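Local coordinates for uncharacterized protein (Bacteroides eggerthii DSM 20697, PDB 4ECO), which is of unknown function but, as a leucine-rich repeat protein, probably binds other proteins, at residues Glu106-Ala111 against Ile129-Ser134; Ile195-Lys200 against Ala220-Glu225; Ser402-Ile407 against Lys431-Ser436; Glu560-Cys565 against Val581-Thr586. One frame throughout, in Å; residues are numbered along the deposited sequence.

Interaction 1 of 4, residues Glu106-Ala111 against Ile129-Ser134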
loop_
_atom_site.group_PDB
_atom_site.type_symbol
_atom_site.label_atom_id
_atom_site.label_comp_id
_atom_site.label_asym_id
_atom_site.label_seq_id
_atom_site.Cartn_x
_atom_site.Cartn_y
_atom_site.Cartn_z
ATOM N N GLU A 106 -26.174 6.083 -23.264
ATOM C CA GLU A 106 -24.933 6.763 -23.641
ATOM C C GLU A 106 -23.974 6.808 -22.477
ATOM O O GLU A 106 -22.861 7.340 -22.617
ATOM C CB GLU A 106 -25.194 8.191 -24.178
ATOM C CG GLU A 106 -26.003 8.217 -25.465
ATOM C CD GLU A 106 -25.601 7.206 -26.527
ATOM O OE1 GLU A 106 -24.396 7.149 -26.859
ATOM O OE2 GLU A 106 -26.489 6.471 -27.024
ATOM N N LEU A 107 -24.407 6.243 -21.324
ATOM C CA LEU A 107 -23.675 6.177 -20.054
ATOM C C LEU A 107 -22.379 5.380 -20.204
ATOM O O LEU A 107 -22.401 4.231 -20.684
ATOM C CB LEU A 107 -24.584 5.527 -19.009
ATOM C CG LEU A 107 -24.501 5.927 -17.552
ATOM C CD1 LEU A 107 -24.517 7.414 -17.361
ATOM C CD2 LEU A 107 -25.679 5.371 -16.812
ATOM N N GLU A 108 -21.245 6.038 -19.874
ATOM C CA GLU A 108 -19.890 5.476 -19.877
ATOM C C GLU A 108 -19.443 5.219 -18.451
ATOM O O GLU A 108 -18.835 4.201 -18.185
ATOM C CB GLU A 108 -18.889 6.401 -20.584
ATOM C CG GLU A 108 -18.929 6.422 -22.103
ATOM C CD GLU A 108 -17.916 7.378 -22.727
ATOM O OE1 GLU A 108 -16.736 7.357 -22.302
ATOM O OE2 GLU A 108 -18.303 8.151 -23.639
ATOM N N VAL A 109 -19.755 6.133 -17.520
ATOM C CA VAL A 109 -19.386 5.966 -16.113
ATOM C C VAL A 109 -20.647 5.980 -15.243
ATOM O O VAL A 109 -21.585 6.718 -15.519
ATOM C CB VAL A 109 -18.325 7.003 -15.629
ATOM C CG1 VAL A 109 -17.057 6.943 -16.497
ATOM C CG2 VAL A 109 -18.875 8.427 -15.597
ATOM N N LEU A 110 -20.666 5.140 -14.202
ATOM C CA LEU A 110 -21.764 5.014 -13.240
ATOM C C LEU A 110 -21.250 4.663 -11.848
ATOM O O LEU A 110 -20.569 3.646 -11.682
ATOM C CB LEU A 110 -22.747 3.937 -13.716
ATOM C CG LEU A 110 -23.962 3.633 -12.841
ATOM C CD1 LEU A 110 -24.937 4.841 -12.751
ATOM C CD2 LEU A 110 -24.692 2.425 -13.387
ATOM N N ALA A 111 -21.591 5.501 -10.841
ATOM C CA ALA A 111 -21.237 5.264 -9.423
ATOM C C ALA A 111 -22.485 5.365 -8.527
ATOM O O ALA A 111 -23.228 6.367 -8.570
ATOM C CB ALA A 111 -20.171 6.238 -8.945
ATOM N N ILE A 129 -12.980 10.040 -12.471
ATOM C CA ILE A 129 -13.559 9.092 -13.415
ATOM C C ILE A 129 -14.658 9.857 -14.167
ATOM O O ILE A 129 -15.659 10.305 -13.590
ATOM C CB ILE A 129 -14.032 7.778 -12.732
ATOM C CG1 ILE A 129 -12.837 6.991 -12.194
ATOM C CG2 ILE A 129 -14.796 6.907 -13.697
ATOM C CD1 ILE A 129 -13.135 6.113 -10.962
ATOM N N SER A 130 -14.398 10.088 -15.449
ATOM C CA SER A 130 -15.280 10.846 -16.327
ATOM C C SER A 130 -15.404 10.181 -17.677
ATOM O O SER A 130 -14.477 9.519 -18.146
ATOM C CB SER A 130 -14.759 12.269 -16.494
ATOM O OG SER A 130 -13.353 12.315 -16.693
ATOM N N ALA A 131 -16.571 10.352 -18.298
ATOM C CA ALA A 131 -16.815 9.862 -19.646
ATOM C C ALA A 131 -15.875 10.568 -20.628
ATOM O O ALA A 131 -15.655 11.783 -20.531
ATOM C CB ALA A 131 -18.266 10.088 -20.033
ATOM N N ASN A 132 -15.255 9.769 -21.511
ATOM C CA ASN A 132 -14.333 10.191 -22.554
ATOM C C ASN A 132 -13.078 10.906 -21.939
ATOM O O ASN A 132 -12.613 11.939 -22.457
ATOM C CB ASN A 132 -15.070 11.090 -23.568
ATOM C CG ASN A 132 -14.490 11.067 -24.937
ATOM O OD1 ASN A 132 -13.960 12.071 -25.419
ATOM N ND2 ASN A 132 -14.566 9.913 -25.582
HETATM N N MSE A 133 -12.521 10.330 -20.846
HETATM C CA MSE A 133 -11.303 10.855 -20.187
HETATM C C MSE A 133 -10.056 10.305 -20.888
HETATM O O MSE A 133 -10.167 9.297 -21.594
HETATM C CB MSE A 133 -11.276 10.492 -18.681
HETATM C CG MSE A 133 -11.226 8.979 -18.420
HETATM SE SE MSE A 133 -11.318 8.553 -16.570
HETATM C CE MSE A 133 -11.819 6.748 -16.694
ATOM N N SER A 134 -8.876 10.926 -20.663
ATOM C CA SER A 134 -7.604 10.449 -21.227
ATOM C C SER A 134 -7.169 9.146 -20.550
ATOM O O SER A 134 -7.425 8.968 -19.351
ATOM C CB SER A 134 -6.508 11.504 -21.066
ATOM O OG SER A 134 -6.093 11.716 -19.725
#
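Val109, the first residue of the leucine-rich repeat strand 109-111, and Glu108 just before it pack against Ile129 and a type II beta turn that runs from Ser130 to Met133. The backbones come nearest where Glu108 faces Ala131. The polar part of the contact is one bond. Asn132 N donates to Glu108 OE1 at 2.9 Å, with an N-H...O angle of 139°. The donor lies above the carboxylate plane, 39° out of it. The Glu108 chain runs extended beyond CG and carries the carboxylate out to the turn. The methyl CB of Ala131 rests 3.8 Å from Glu108 CB and lies equally near the carboxylate carbon. OE1 also takes part in a salt bridge with NE of Arg209, so two partners hold this oxygen. An alanine in place of Glu108 would probably leave Asn132 N without this acceptor and Arg209 without its acidic mate, while the contact between the two CB atoms could remain.

The apolar part is carried by Val109. Its CG1 meets Ile129 CG2 at 3.6 Å, and the two side chains cross obliquely. The same methyl lies 3.8 Å from Ser130 C, and CG2 of Val109 is 4.0 Å from Ala131 N. Val109 thus covers the Ser130-Ala131 peptide at the start of the turn. Phe124 touches both Val109 and Ile129 and extends the apolar patch.

Strands 83-87 and 210-214 flank 109-111 in parallel. The loop after 109-111 packs on its own strand, within the run of short parallel strands typical of a leucine-rich repeat solenoid.

Interaction 2 of 4, residues Ile195-Lys200 against Ala220-Glu225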
loop_
_atom_site.group_PDB
_atom_site.type_symbol
_atom_site.label_atom_id
_atom_site.label_comp_id
_atom_site.label_asym_id
_atom_site.label_seq_id
_atom_site.Cartn_x
_atom_site.Cartn_y
_atom_site.Cartn_z
ATOM N N ILE A 195 -29.037 2.016 -0.559
ATOM C CA ILE A 195 -29.436 1.397 -1.819
ATOM C C ILE A 195 -29.675 -0.088 -1.496
ATOM O O ILE A 195 -28.747 -0.780 -1.099
ATOM C CB ILE A 195 -28.405 1.614 -2.972
ATOM C CG1 ILE A 195 -27.951 3.083 -3.188
ATOM C CG2 ILE A 195 -28.831 0.935 -4.272
ATOM C CD1 ILE A 195 -28.977 4.013 -3.515
ATOM N N THR A 196 -30.919 -0.565 -1.626
ATOM C CA THR A 196 -31.280 -1.936 -1.264
ATOM C C THR A 196 -31.471 -2.838 -2.481
ATOM O O THR A 196 -31.589 -4.050 -2.326
ATOM C CB THR A 196 -32.565 -1.915 -0.419
ATOM O OG1 THR A 196 -33.603 -1.220 -1.129
ATOM C CG2 THR A 196 -32.347 -1.270 0.948
ATOM N N PHE A 197 -31.477 -2.262 -3.681
ATOM C CA PHE A 197 -31.709 -2.995 -4.915
ATOM C C PHE A 197 -31.101 -2.240 -6.103
ATOM O O PHE A 197 -31.103 -1.001 -6.124
ATOM C CB PHE A 197 -33.242 -3.169 -5.107
ATOM C CG PHE A 197 -33.670 -4.171 -6.140
ATOM C CD1 PHE A 197 -33.759 -3.818 -7.479
ATOM C CD2 PHE A 197 -33.993 -5.470 -5.776
ATOM C CE1 PHE A 197 -34.102 -4.763 -8.444
ATOM C CE2 PHE A 197 -34.353 -6.411 -6.741
ATOM C CZ PHE A 197 -34.418 -6.045 -8.068
ATOM N N VAL A 198 -30.578 -2.989 -7.089
ATOM C CA VAL A 198 -30.041 -2.446 -8.339
ATOM C C VAL A 198 -30.663 -3.266 -9.449
ATOM O O VAL A 198 -30.536 -4.498 -9.460
ATOM C CB VAL A 198 -28.493 -2.355 -8.475
ATOM C CG1 VAL A 198 -28.117 -1.530 -9.702
ATOM C CG2 VAL A 198 -27.857 -1.744 -7.241
ATOM N N SER A 199 -31.359 -2.573 -10.364
ATOM C CA SER A 199 -32.071 -3.135 -11.499
ATOM C C SER A 199 -31.148 -3.887 -12.493
ATOM O O SER A 199 -30.007 -3.497 -12.756
ATOM C CB SER A 199 -32.803 -2.016 -12.240
ATOM O OG SER A 199 -33.385 -2.430 -13.463
ATOM N N LYS A 200 -31.698 -4.961 -13.055
ATOM C CA LYS A 200 -31.175 -5.808 -14.112
ATOM C C LYS A 200 -30.805 -4.965 -15.342
ATOM O O LYS A 200 -29.878 -5.314 -16.074
ATOM C CB LYS A 200 -32.323 -6.778 -14.464
ATOM C CG LYS A 200 -32.024 -7.937 -15.389
ATOM C CD LYS A 200 -33.289 -8.750 -15.601
ATOM C CE LYS A 200 -33.090 -9.845 -16.621
ATOM N NZ LYS A 200 -34.301 -10.707 -16.785
ATOM N N ALA A 220 -26.393 -9.729 -2.248
ATOM C CA ALA A 220 -25.805 -10.143 -3.532
ATOM C C ALA A 220 -26.841 -10.405 -4.640
ATOM O O ALA A 220 -26.640 -9.948 -5.768
ATOM C CB ALA A 220 -24.970 -11.380 -3.335
ATOM N N GLU A 221 -27.954 -11.087 -4.306
ATOM C CA GLU A 221 -29.014 -11.465 -5.253
ATOM C C GLU A 221 -29.851 -10.255 -5.737
ATOM O O GLU A 221 -30.623 -10.399 -6.685
ATOM C CB GLU A 221 -29.946 -12.555 -4.659
ATOM C CG GLU A 221 -30.614 -12.235 -3.323
ATOM C CD GLU A 221 -29.844 -12.528 -2.042
ATOM O OE1 GLU A 221 -28.610 -12.731 -2.104
ATOM O OE2 GLU A 221 -30.483 -12.525 -0.964
ATOM N N ASN A 222 -29.686 -9.072 -5.116
ATOM C CA ASN A 222 -30.453 -7.887 -5.504
ATOM C C ASN A 222 -29.587 -6.893 -6.285
ATOM O O ASN A 222 -30.023 -5.767 -6.547
ATOM C CB ASN A 222 -31.083 -7.239 -4.284
ATOM C CG ASN A 222 -32.283 -8.007 -3.782
ATOM O OD1 ASN A 222 -32.878 -8.841 -4.488
ATOM N ND2 ASN A 222 -32.691 -7.711 -2.558
ATOM N N ILE A 223 -28.388 -7.345 -6.723
ATOM C CA ILE A 223 -27.475 -6.541 -7.537
ATOM C C ILE A 223 -27.579 -7.022 -8.976
ATOM O O ILE A 223 -26.889 -7.976 -9.360
ATOM C CB ILE A 223 -25.995 -6.546 -7.041
ATOM C CG1 ILE A 223 -25.880 -6.163 -5.550
ATOM C CG2 ILE A 223 -25.127 -5.637 -7.924
ATOM C CD1 ILE A 223 -24.531 -6.382 -4.963
ATOM N N CYS A 224 -28.485 -6.387 -9.751
ATOM C CA CYS A 224 -28.693 -6.564 -11.187
ATOM C C CYS A 224 -29.048 -8.022 -11.604
ATOM O O CYS A 224 -28.643 -8.489 -12.683
ATOM C CB CYS A 224 -27.471 -6.064 -11.952
ATOM S SG CYS A 224 -27.051 -4.343 -11.601
ATOM N N GLU A 225 -29.891 -8.685 -10.797
ATOM C CA GLU A 225 -30.414 -10.015 -11.114
ATOM C C GLU A 225 -31.830 -9.929 -11.709
ATOM O O GLU A 225 -32.172 -10.684 -12.629
ATOM C CB GLU A 225 -30.438 -10.919 -9.883
ATOM C CG GLU A 225 -29.088 -11.498 -9.509
ATOM C CD GLU A 225 -29.156 -12.716 -8.614
ATOM O OE1 GLU A 225 -30.255 -13.311 -8.492
ATOM O OE2 GLU A 225 -28.098 -13.096 -8.058
HETATM O O HOH W 1 -31.104 -6.139 -0.941
HETATM O O HOH W 2 -31.615 -7.529 -8.701
#
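Val198 meets Asn222 and Cys224 through backbone hydrogen bonds, and these form a single beta bridge between Val198 and Ile223. Val198 N donates to Asn222 O at 2.9 Å, with an angle of 164°. Cys224 N returns a bond to Val198 O at 2.8 Å.

Water adds two links. One water donates to Thr196 O and accepts from Asn222 ND2, 2.8 Å away. A second accepts from Glu225 N and gives a weak bond to Val198 O.

The van der Waals contacts centre on Phe197 and Asn222. CG of Phe197 is set anti to its backbone N (chi1 -166°), which places it 4.0 Å from Asn222 O. The ring and the Asn222 side chain cross at about a right angle, with ring and amide planes 44° apart. Asn222 OD1 lies 3.6 Å from Phe197 CE2, and Asn222 CG is 3.7 Å from CD2. Over one face of the ring sits Asn222 O, offset toward the rim. An alanine in place of Asn222 would probably lose the water link to Thr196 O and the amide packing on CD2 and CE2 of Phe197, though CB would still touch CD2. An apolar contact joins Val198 CG1 and Cys224 SG, at 3.6 Å. The extended chain of Lys200 passes Glu225 O, with CD 3.7 Å away.

Arg96 makes a cation-pi contact with Phe197, and Ser199 OG bonds to Asp99. Strand 194-198 pairs in parallel with strand 96-97. The 220-225 loop, which follows strand 210-214 and precedes helix 233-238, bridges to strand 194-198 at Val198.

Interaction 3 of 4, residues Ser402-Ile407 against Lys431-Ser436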
loop_
_atom_site.group_PDB
_atom_site.type_symbol
_atom_site.label_atom_id
_atom_site.label_comp_id
_atom_site.label_asym_id
_atom_site.label_seq_id
_atom_site.Cartn_x
_atom_site.Cartn_y
_atom_site.Cartn_z
ATOM N N SER A 402 16.331 -4.668 -13.875
ATOM C CA SER A 402 15.379 -3.776 -13.219
ATOM C C SER A 402 15.503 -3.937 -11.713
ATOM O O SER A 402 15.380 -5.051 -11.200
ATOM C CB SER A 402 13.951 -4.041 -13.698
ATOM O OG SER A 402 13.704 -5.418 -13.950
ATOM N N VAL A 403 15.805 -2.833 -11.008
ATOM C CA VAL A 403 16.014 -2.864 -9.564
ATOM C C VAL A 403 14.820 -2.238 -8.884
ATOM O O VAL A 403 14.474 -1.080 -9.155
ATOM C CB VAL A 403 17.352 -2.196 -9.114
ATOM C CG1 VAL A 403 17.520 -2.239 -7.589
ATOM C CG2 VAL A 403 18.538 -2.862 -9.786
HETATM N N MSE A 404 14.196 -3.018 -7.984
HETATM C CA MSE A 404 13.065 -2.579 -7.170
HETATM C C MSE A 404 13.538 -1.569 -6.121
HETATM O O MSE A 404 14.724 -1.559 -5.758
HETATM C CB MSE A 404 12.395 -3.790 -6.500
HETATM C CG MSE A 404 11.935 -4.877 -7.497
HETATM SE SE MSE A 404 11.000 -6.352 -6.626
HETATM C CE MSE A 404 12.515 -7.293 -5.928
ATOM N N SER A 405 12.632 -0.690 -5.673
ATOM C CA SER A 405 12.947 0.339 -4.674
ATOM C C SER A 405 13.170 -0.301 -3.289
ATOM O O SER A 405 14.272 -0.185 -2.755
ATOM C CB SER A 405 11.854 1.406 -4.604
ATOM O OG SER A 405 12.003 2.432 -5.578
ATOM N N ALA A 406 12.150 -0.999 -2.732
ATOM C CA ALA A 406 12.209 -1.620 -1.405
ATOM C C ALA A 406 11.257 -2.808 -1.277
ATOM O O ALA A 406 10.166 -2.796 -1.853
ATOM C CB ALA A 406 11.873 -0.591 -0.325
ATOM N N ILE A 407 11.632 -3.794 -0.458
ATOM C CA ILE A 407 10.796 -4.962 -0.192
ATOM C C ILE A 407 10.612 -5.072 1.328
ATOM O O ILE A 407 11.562 -4.887 2.095
ATOM C CB ILE A 407 11.368 -6.235 -0.852
ATOM C CG1 ILE A 407 10.351 -7.372 -0.857
ATOM C CG2 ILE A 407 12.753 -6.653 -0.303
ATOM C CD1 ILE A 407 10.539 -8.281 -1.991
ATOM N N LYS A 431 19.024 -16.896 -5.196
ATOM C CA LYS A 431 19.426 -16.109 -6.354
ATOM C C LYS A 431 19.486 -14.623 -6.014
ATOM O O LYS A 431 19.634 -13.800 -6.921
ATOM C CB LYS A 431 18.444 -16.370 -7.524
ATOM N N GLY A 432 19.360 -14.286 -4.729
ATOM C CA GLY A 432 19.393 -12.899 -4.270
ATOM C C GLY A 432 18.151 -12.122 -4.628
ATOM O O GLY A 432 17.169 -12.696 -5.106
ATOM N N ILE A 433 18.162 -10.813 -4.360
ATOM C CA ILE A 433 17.021 -9.925 -4.628
ATOM C C ILE A 433 17.512 -8.671 -5.328
ATOM O O ILE A 433 18.440 -8.020 -4.848
ATOM C CB ILE A 433 16.207 -9.545 -3.344
ATOM C CG1 ILE A 433 16.005 -10.740 -2.383
ATOM C CG2 ILE A 433 14.860 -8.881 -3.717
ATOM C CD1 ILE A 433 15.218 -10.439 -1.122
ATOM N N ASN A 434 16.853 -8.318 -6.442
ATOM C CA ASN A 434 17.101 -7.124 -7.253
ATOM C C ASN A 434 16.351 -5.948 -6.645
ATOM O O ASN A 434 15.338 -5.487 -7.192
ATOM C CB ASN A 434 16.656 -7.384 -8.701
ATOM C CG ASN A 434 15.229 -7.886 -8.832
ATOM O OD1 ASN A 434 14.796 -8.829 -8.144
ATOM N ND2 ASN A 434 14.457 -7.231 -9.691
ATOM N N VAL A 435 16.817 -5.484 -5.468
ATOM C CA VAL A 435 16.153 -4.403 -4.726
ATOM C C VAL A 435 17.199 -3.523 -4.039
ATOM O O VAL A 435 18.254 -4.009 -3.652
ATOM C CB VAL A 435 15.104 -4.971 -3.719
ATOM C CG1 VAL A 435 15.756 -5.756 -2.579
ATOM C CG2 VAL A 435 14.215 -3.874 -3.173
ATOM N N SER A 436 16.893 -2.224 -3.899
ATOM C CA SER A 436 17.758 -1.229 -3.250
ATOM C C SER A 436 17.608 -1.280 -1.716
ATOM O O SER A 436 18.604 -1.090 -1.012
ATOM C CB SER A 436 17.444 0.177 -3.765
ATOM O OG SER A 436 17.558 0.276 -5.178
#
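Met404 and Val435 face each other in a parallel beta bridge, with two backbone bonds around them. Met404 N donates to Asn434 O at 2.8 Å. Ser436 N donates to Met404 O at 2.9 Å. The same carbonyl oxygen takes a CA-H...O contact from Val435 CA. Val403 CG1 rests against the Ser436 hydroxyl, 3.5 Å from OG.

Asn434 adds a side-chain bond. Its ND2 donates to Ser402 O at 2.8 Å, with an angle of 175°. The acceptor lies in the amide plane, and the donor sits nearly along the C=O axis. CG of Asn434 lies between its backbone N and carbonyl carbon (chi1 53°), and from there ND2 reaches Ser402 O. The amide also meets the selenomethionine at 404, where OD1 of Asn434 is 3.5 Å from Met404 CE.

The apolar shell lies around the bridge. Met404 is bent at chi3 (-78°), which brings CE to 3.6 Å from Ile433 CG2. Val435 CG2 packs on Ala406 CA at 3.5 Å and lies beside Met404 CB. Val435 CG1 touches Ile407 CG2, where the two side chains cross at about a right angle.

Further out, Met404 and Ile407 both touch Leu382 of strand 381-383, which pairs with 404-408 from the previous turn. Asn434 is the centre of an inverse gamma turn that leads into the bridge. The chain turns corners at Ser405 and Ser436. Parallel strands stacked turn upon turn, with aliphatic side chains packed between successive turns, are the hallmark of a leucine-rich repeat solenoid.

Interaction 4 of 4, residues Glu560-Cys565 against Val581-Thr586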
loop_
_atom_site.group_PDB
_atom_site.type_symbol
_atom_site.label_atom_id
_atom_site.label_comp_id
_atom_site.label_asym_id
_atom_site.label_seq_id
_atom_site.Cartn_x
_atom_site.Cartn_y
_atom_site.Cartn_z
ATOM N N GLU A 560 37.290 7.554 20.997
ATOM C CA GLU A 560 38.330 8.564 20.812
ATOM C C GLU A 560 38.787 8.559 19.366
ATOM O O GLU A 560 39.024 7.492 18.801
ATOM C CB GLU A 560 39.506 8.368 21.771
ATOM C CG GLU A 560 39.165 8.606 23.235
ATOM C CD GLU A 560 38.910 10.030 23.698
ATOM O OE1 GLU A 560 39.210 10.997 22.949
ATOM O OE2 GLU A 560 38.428 10.165 24.847
ATOM N N GLY A 561 38.753 9.734 18.753
ATOM C CA GLY A 561 39.077 9.899 17.349
ATOM C C GLY A 561 37.875 10.174 16.466
ATOM O O GLY A 561 38.053 10.577 15.316
ATOM N N ILE A 562 36.645 9.998 16.992
ATOM C CA ILE A 562 35.407 10.214 16.229
ATOM C C ILE A 562 35.330 11.670 15.676
ATOM O O ILE A 562 34.734 11.871 14.614
ATOM C CB ILE A 562 34.135 9.839 17.032
ATOM C CG1 ILE A 562 32.933 9.614 16.088
ATOM C CG2 ILE A 562 33.830 10.817 18.186
ATOM C CD1 ILE A 562 31.804 8.654 16.624
ATOM N N THR A 563 35.981 12.659 16.329
ATOM C CA THR A 563 35.950 14.045 15.820
ATOM C C THR A 563 36.740 14.151 14.506
ATOM O O THR A 563 36.607 15.150 13.797
ATOM C CB THR A 563 36.465 15.048 16.849
ATOM O OG1 THR A 563 37.848 14.815 17.111
ATOM C CG2 THR A 563 35.636 15.052 18.131
ATOM N N LEU A 564 37.507 13.094 14.162
ATOM C CA LEU A 564 38.276 13.036 12.929
ATOM C C LEU A 564 37.461 12.391 11.773
ATOM O O LEU A 564 38.000 12.233 10.683
ATOM C CB LEU A 564 39.602 12.296 13.146
ATOM C CG LEU A 564 40.582 12.920 14.164
ATOM C CD1 LEU A 564 41.893 12.220 14.128
ATOM C CD2 LEU A 564 40.855 14.381 13.889
ATOM N N CYS A 565 36.165 12.048 11.988
ATOM C CA CYS A 565 35.304 11.527 10.914
ATOM C C CYS A 565 34.925 12.728 10.040
ATOM O O CYS A 565 34.268 13.672 10.517
ATOM C CB CYS A 565 34.089 10.783 11.461
ATOM S SG CYS A 565 34.500 9.271 12.381
ATOM N N VAL A 581 35.994 11.940 28.101
ATOM C CA VAL A 581 36.062 12.298 26.691
ATOM C C VAL A 581 37.276 13.229 26.566
ATOM O O VAL A 581 37.246 14.358 27.077
ATOM C CB VAL A 581 34.731 12.912 26.173
ATOM C CG1 VAL A 581 34.822 13.255 24.692
ATOM C CG2 VAL A 581 33.557 11.973 26.424
ATOM N N ASN A 582 38.370 12.721 25.962
ATOM C CA ASN A 582 39.635 13.456 25.872
ATOM C C ASN A 582 39.586 14.536 24.815
ATOM O O ASN A 582 39.918 15.672 25.140
ATOM C CB ASN A 582 40.840 12.519 25.608
ATOM C CG ASN A 582 41.171 11.541 26.725
ATOM O OD1 ASN A 582 41.098 11.851 27.928
ATOM N ND2 ASN A 582 41.585 10.336 26.347
ATOM N N GLU A 583 39.235 14.196 23.560
ATOM C CA GLU A 583 39.163 15.150 22.441
ATOM C C GLU A 583 38.070 16.198 22.661
ATOM O O GLU A 583 36.989 15.872 23.158
ATOM C CB GLU A 583 38.902 14.417 21.098
ATOM C CG GLU A 583 37.624 13.568 21.040
ATOM C CD GLU A 583 37.517 12.594 19.883
ATOM O OE1 GLU A 583 38.139 12.842 18.826
ATOM O OE2 GLU A 583 36.792 11.585 20.026
ATOM N N LYS A 584 38.353 17.446 22.287
ATOM C CA LYS A 584 37.368 18.523 22.309
ATOM C C LYS A 584 36.381 18.275 21.181
ATOM O O LYS A 584 36.804 17.909 20.081
ATOM C CB LYS A 584 38.034 19.894 22.163
ATOM C CG LYS A 584 38.679 20.409 23.431
ATOM C CD LYS A 584 39.257 21.784 23.184
ATOM C CE LYS A 584 40.132 22.289 24.301
ATOM N NZ LYS A 584 40.899 23.488 23.882
ATOM N N ILE A 585 35.073 18.407 21.450
ATOM C CA ILE A 585 34.062 18.182 20.418
ATOM C C ILE A 585 34.204 19.280 19.379
ATOM O O ILE A 585 34.439 20.438 19.723
ATOM C CB ILE A 585 32.615 18.077 20.993
ATOM C CG1 ILE A 585 32.540 16.993 22.089
ATOM C CG2 ILE A 585 31.543 17.855 19.883
ATOM C CD1 ILE A 585 32.928 15.543 21.677
ATOM N N THR A 586 34.134 18.878 18.108
ATOM C CA THR A 586 34.285 19.742 16.942
ATOM C C THR A 586 32.906 20.243 16.460
ATOM O O THR A 586 31.927 19.499 16.548
ATOM C CB THR A 586 35.023 18.969 15.855
ATOM O OG1 THR A 586 34.317 17.756 15.541
ATOM C CG2 THR A 586 36.444 18.659 16.246
#
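The carboxylate of Glu560 presents its edge to the backbone of Asn582 and Glu583. Each oxygen uses its syn lone pair. OE2 accepts from Asn582 N at 2.8 Å with an angle of 173°, and OE1 accepts from Glu583 N at 3.3 Å. Two neighbouring N-H groups therefore grip one acid and fix its rotation. The Asn582 side chain crosses it at about a right angle, with CB 3.5 Å from OE2 of Glu560. The amide and carboxylate planes are 29° apart. OD1 of this amide is hydrogen-bonded to Lys580 NZ.

The carboxylate of Glu583 answers in the other direction. Thr563 and Glu583 reach toward each other tip to tip, and Thr563 OG1 donates to Glu583 OE1 at 2.6 Å. The hydroxyl comes from above the carboxylate plane, 44° out of it. Weak bonds from Gly561 N to OE2 and from Thr563 N to OE1 add to the grip. Trp558 NE1 also bonds to OE2. Beside these bonds, Thr563 CB packs on Thr586 CG2 at 3.7 Å.

The two loops join successive turns of the repeat, before strands 570-572 and 591-593. Each sends a glutamate to the backbone N-H groups of the other. The acids come close, with Glu560 OE1 3.8 Å from Glu583 OE2. The repulsion between them is probably offset by the N-H and hydroxyl donors, which would favour the charged forms.

The four contacts follow one another along the chain without overlap. Interactions 1 and 2 lie at the N-terminal end, with centres about 21 Å apart and nearest atoms about 6 Å apart. Interaction 3 lies nearest the middle, about 38 Å between centres from interaction 1 and the same from interaction 4. Interaction 4 lies toward the C-terminal end, about 74 Å from interaction 2 between centres. Strands 109-111 and 404-408 belong to the same run of parallel repeat strands, while 194-198 pairs with 96-97 in a separate small sheet. No contact touches another. Each joins segments only 16 to 24 residues apart, as expected of an elongated repeat protein.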